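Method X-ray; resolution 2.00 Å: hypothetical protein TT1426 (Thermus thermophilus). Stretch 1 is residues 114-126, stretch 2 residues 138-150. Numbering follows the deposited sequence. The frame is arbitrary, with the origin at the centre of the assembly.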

# COMPACT_ATOMS: atom_id res chain seq x y z
N PRO A 114 -9.89 -10.05 10.09
CA PRO A 114 -9.80 -8.88 10.97
C PRO A 114 -8.46 -8.17 10.85
O PRO A 114 -7.45 -8.79 10.52
CB PRO A 114 -10.01 -9.48 12.36
CG PRO A 114 -9.37 -10.82 12.22
CD PRO A 114 -9.89 -11.29 10.88
N LYS A 115 -8.46 -6.87 11.10
CA LYS A 115 -7.23 -6.09 11.01
C LYS A 115 -6.16 -6.62 11.95
O LYS A 115 -6.38 -6.73 13.16
CB LYS A 115 -7.51 -4.62 11.33
CG LYS A 115 -6.27 -3.75 11.27
CD LYS A 115 -6.59 -2.29 11.53
CE LYS A 115 -5.32 -1.45 11.39
NZ LYS A 115 -5.58 -0.01 11.61
N ALA A 116 -5.00 -6.95 11.39
CA ALA A 116 -3.89 -7.46 12.19
C ALA A 116 -3.20 -6.30 12.89
O ALA A 116 -3.15 -5.19 12.36
CB ALA A 116 -2.90 -8.20 11.30
N ALA A 117 -2.68 -6.55 14.09
CA ALA A 117 -1.99 -5.53 14.86
C ALA A 117 -0.74 -5.06 14.11
O ALA A 117 -0.11 -5.85 13.40
CB ALA A 117 -1.60 -6.07 16.24
N ARG A 118 -0.40 -3.79 14.27
CA ARG A 118 0.77 -3.22 13.60
C ARG A 118 1.73 -2.55 14.58
O ARG A 118 2.93 -2.44 14.32
CB ARG A 118 0.32 -2.22 12.54
CG ARG A 118 -0.55 -2.86 11.47
CD ARG A 118 -1.36 -1.84 10.68
NE ARG A 118 -2.22 -2.51 9.70
CZ ARG A 118 -3.08 -1.89 8.90
NH1 ARG A 118 -3.21 -0.57 8.96
NH2 ARG A 118 -3.80 -2.60 8.04
N LYS A 119 1.19 -2.11 15.71
CA LYS A 119 1.97 -1.44 16.73
C LYS A 119 3.20 -2.22 17.17
O LYS A 119 3.11 -3.39 17.55
CB LYS A 119 1.10 -1.15 17.96
CG LYS A 119 1.82 -0.40 19.07
CD LYS A 119 0.90 -0.13 20.25
CE LYS A 119 1.60 0.68 21.33
NZ LYS A 119 0.69 0.99 22.47
N GLY A 120 4.36 -1.56 17.12
CA GLY A 120 5.60 -2.20 17.53
C GLY A 120 6.05 -3.40 16.71
O GLY A 120 6.85 -4.21 17.18
N ARG A 121 5.56 -3.53 15.48
CA ARG A 121 5.96 -4.65 14.65
C ARG A 121 6.59 -4.14 13.37
O ARG A 121 6.42 -2.97 13.02
CB ARG A 121 4.76 -5.53 14.32
CG ARG A 121 4.06 -6.08 15.56
CD ARG A 121 2.90 -6.98 15.19
NE ARG A 121 3.36 -8.22 14.57
CZ ARG A 121 2.54 -9.12 14.04
NH1 ARG A 121 1.23 -8.93 14.06
NH2 ARG A 121 3.04 -10.22 13.49
N ASP A 122 7.33 -5.00 12.68
CA ASP A 122 7.94 -4.60 11.42
C ASP A 122 6.84 -4.68 10.38
O ASP A 122 6.16 -5.70 10.26
CB ASP A 122 9.09 -5.55 11.04
CG ASP A 122 10.26 -5.47 12.01
OD1 ASP A 122 10.48 -4.40 12.62
OD2 ASP A 122 10.98 -6.48 12.16
N VAL A 123 6.67 -3.61 9.62
CA VAL A 123 5.63 -3.55 8.60
C VAL A 123 6.20 -3.32 7.20
O VAL A 123 7.01 -2.42 6.98
CB VAL A 123 4.62 -2.42 8.91
CG1 VAL A 123 3.54 -2.38 7.84
CG2 VAL A 123 4.01 -2.64 10.29
N VAL A 124 5.75 -4.15 6.25
CA VAL A 124 6.18 -4.05 4.86
C VAL A 124 4.97 -3.67 4.00
O VAL A 124 3.94 -4.35 4.02
CB VAL A 124 6.73 -5.40 4.35
CG1 VAL A 124 7.17 -5.27 2.90
CG2 VAL A 124 7.89 -5.85 5.22
N LEU A 125 5.08 -2.57 3.26
CA LEU A 125 4.00 -2.11 2.38
C LEU A 125 4.32 -2.57 0.97
O LEU A 125 5.39 -2.27 0.44
CB LEU A 125 3.88 -0.59 2.43
CG LEU A 125 3.23 -0.03 3.69
CD1 LEU A 125 3.34 1.49 3.71
CD2 LEU A 125 1.76 -0.46 3.73
N VAL A 126 3.37 -3.26 0.34
CA VAL A 126 3.57 -3.80 -1.00
C VAL A 126 2.46 -3.53 -2.01
O VAL A 126 1.29 -3.47 -1.66
CB VAL A 126 3.73 -5.35 -0.94
CG1 VAL A 126 4.08 -5.89 -2.31
CG2 VAL A 126 4.78 -5.73 0.09
N ALA A 138 -0.31 7.66 0.78
CA ALA A 138 -1.45 7.71 1.68
C ALA A 138 -1.32 6.56 2.67
O ALA A 138 -1.60 6.72 3.87
CB ALA A 138 -2.75 7.59 0.90
N ALA A 139 -0.91 5.39 2.18
CA ALA A 139 -0.75 4.22 3.03
C ALA A 139 0.29 4.51 4.11
O ALA A 139 0.09 4.17 5.28
CB ALA A 139 -0.32 3.01 2.21
N LEU A 140 1.40 5.13 3.72
CA LEU A 140 2.46 5.46 4.66
C LEU A 140 1.96 6.41 5.74
O LEU A 140 2.23 6.21 6.92
CB LEU A 140 3.65 6.10 3.92
CG LEU A 140 4.62 5.19 3.18
CD1 LEU A 140 5.64 6.03 2.43
CD2 LEU A 140 5.32 4.27 4.17
N SER A 141 1.24 7.45 5.33
CA SER A 141 0.73 8.43 6.28
C SER A 141 -0.10 7.79 7.38
O SER A 141 0.04 8.14 8.54
CB SER A 141 -0.09 9.49 5.55
OG SER A 141 0.75 10.30 4.74
N VAL A 142 -0.98 6.86 7.01
CA VAL A 142 -1.83 6.19 7.99
C VAL A 142 -1.03 5.21 8.85
O VAL A 142 -1.12 5.23 10.07
CB VAL A 142 -3.00 5.44 7.32
CG1 VAL A 142 -3.77 4.64 8.36
CG2 VAL A 142 -3.93 6.44 6.62
N VAL A 143 -0.24 4.36 8.20
CA VAL A 143 0.56 3.38 8.91
C VAL A 143 1.52 4.00 9.93
O VAL A 143 1.70 3.46 11.02
CB VAL A 143 1.36 2.49 7.93
CG1 VAL A 143 2.26 1.53 8.69
CG2 VAL A 143 0.39 1.71 7.04
N PHE A 144 2.15 5.12 9.57
CA PHE A 144 3.08 5.78 10.48
C PHE A 144 2.42 6.21 11.79
O PHE A 144 3.06 6.22 12.84
CB PHE A 144 3.71 7.01 9.81
CG PHE A 144 4.93 6.70 8.99
CD1 PHE A 144 5.20 7.42 7.83
CD2 PHE A 144 5.81 5.70 9.38
CE1 PHE A 144 6.34 7.15 7.07
CE2 PHE A 144 6.95 5.42 8.63
CZ PHE A 144 7.21 6.15 7.47
N GLN A 145 1.14 6.56 11.73
CA GLN A 145 0.43 6.98 12.93
C GLN A 145 0.03 5.78 13.79
O GLN A 145 -0.52 5.95 14.87
CB GLN A 145 -0.83 7.76 12.55
CG GLN A 145 -0.57 9.08 11.85
CD GLN A 145 0.22 10.05 12.72
OE1 GLN A 145 1.38 9.81 13.05
NE2 GLN A 145 -0.42 11.16 13.08
N GLU A 146 0.32 4.57 13.32
CA GLU A 146 -0.05 3.37 14.06
C GLU A 146 1.04 2.79 14.94
O GLU A 146 0.90 1.70 15.49
CB GLU A 146 -0.60 2.32 13.09
CG GLU A 146 -1.78 2.84 12.28
CD GLU A 146 -2.41 1.81 11.36
OE1 GLU A 146 -1.67 1.19 10.57
OE2 GLU A 146 -3.64 1.63 11.43
N GLY A 147 2.14 3.53 15.08
CA GLY A 147 3.24 3.08 15.92
C GLY A 147 3.99 1.83 15.53
O GLY A 147 4.33 1.02 16.40
N PRO A 148 4.27 1.61 14.24
CA PRO A 148 5.01 0.40 13.87
C PRO A 148 6.48 0.55 14.26
O PRO A 148 6.99 1.67 14.36
CB PRO A 148 4.82 0.33 12.36
CG PRO A 148 4.80 1.77 11.98
CD PRO A 148 3.90 2.37 13.04
N ARG A 149 7.15 -0.57 14.50
CA ARG A 149 8.56 -0.55 14.88
C ARG A 149 9.42 -0.11 13.70
O ARG A 149 10.39 0.63 13.86
CB ARG A 149 9.01 -1.94 15.33
CG ARG A 149 10.44 -1.98 15.85
CD ARG A 149 10.82 -3.33 16.44
NE ARG A 149 11.01 -4.36 15.42
CZ ARG A 149 11.46 -5.59 15.69
NH1 ARG A 149 11.74 -5.93 16.94
NH2 ARG A 149 11.62 -6.47 14.72
N ARG A 150 9.04 -0.56 12.51
CA ARG A 150 9.78 -0.24 11.30
C ARG A 150 8.86 -0.35 10.09
O ARG A 150 7.95 -1.19 10.07
CB ARG A 150 10.95 -1.21 11.17
CG ARG A 150 11.80 -1.03 9.93
CD ARG A 150 12.87 -2.11 9.88
NE ARG A 150 13.72 -2.00 8.70
CZ ARG A 150 14.70 -2.85 8.42
NH1 ARG A 150 14.96 -3.86 9.23
NH2 ARG A 150 15.43 -2.67 7.33
O HOH W 1 -5.32 1.53 8.83
O HOH W 2 13.84 -4.83 11.68

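Three residues have the most surface covered by the other stretch, Glu146, Leu125 and Arg149, and each follows a different rule: a shared carboxylate, a buried branched side chain, and a guanidinium paired along its NE-NH2 edge.

Glu146 covers the most surface. It sits in the type I turn from Phe144 to Gly147, and its CA-to-CB bond points toward the other stretch. With chi1 in m and chi2 in t, the side chain reaches out far enough to present its two carboxylate oxygens to two different cations. OE1 of Glu146 accepts a nearly straight hydrogen bond from NH1 of Arg118 at 2.8 Å, lying at the edge of the guanidinium and near its plane; OE2 of Glu146 takes NZ of Lys115 at 2.5 Å. Both are salt bridges. Lysine suits its exposed position because, with all four chi angles in t, it spans the full distance from its backbone to the acid. Arg118 is buried, and the acid balances its charge there; water 1 adds a link, accepting a weak hydrogen bond from Arg118 NH1 (3.0 Å) and donating one to Glu146 OE2 (3.1 Å).

Leu125 holds the apolar end. Strand 122-126 runs nearly antiparallel to helix 138-144, their axes 10.2 Å apart at closest approach, a gap that side chains must fill. Leu125 points toward the helix and uses both methyls: CD1 lies 3.4 Å from CD2 of Leu140 and 4.2 Å from CB of Ala139, while CD2 lies 4.2 Å from CG2 of Val143. Small Ala139 points at the strand, whereas Leu140 starts sideways and brings its end nearer. Two residues earlier on the strand, Val123 points the same way, placing CG1 4.2 Å from CG1 of Val143 and CG2 3.7 Å from CB of Pro148. Val124, between them, points away and touches nothing here, as strand alternation requires.

Arg149 joins backbone and side-chain pairing. Its chi3 in p bends the chain so that the guanidinium meets Asp122 edge-on, with NE donating to OD1 of Asp122 at 2.9 Å and NH2 to OD2 of Asp122 at 2.6 Å. Two nitrogens matched to two oxygens hold the orientation of the buried aspartate and balance its charge. The backbone of Arg149 also contributes, N donating to O of Arg121 at 2.9 Å. One residue on, Asp122 and Arg150 form a parallel bridge, and N of Val123 donates to O of Arg150 at 2.8 Å.

Two glycines meet where the turns face each other. Arg118 to Arg121 is a type II turn, closed by Arg121 N to Arg118 O at 3.1 Å, and it places Gly120 at positive phi, as the type I turn leads to Gly147; glycine is favoured at both. N of Gly120 donates to O of Gly147 at 2.7 Å with an almost linear geometry, joining the two loops directly through backbone.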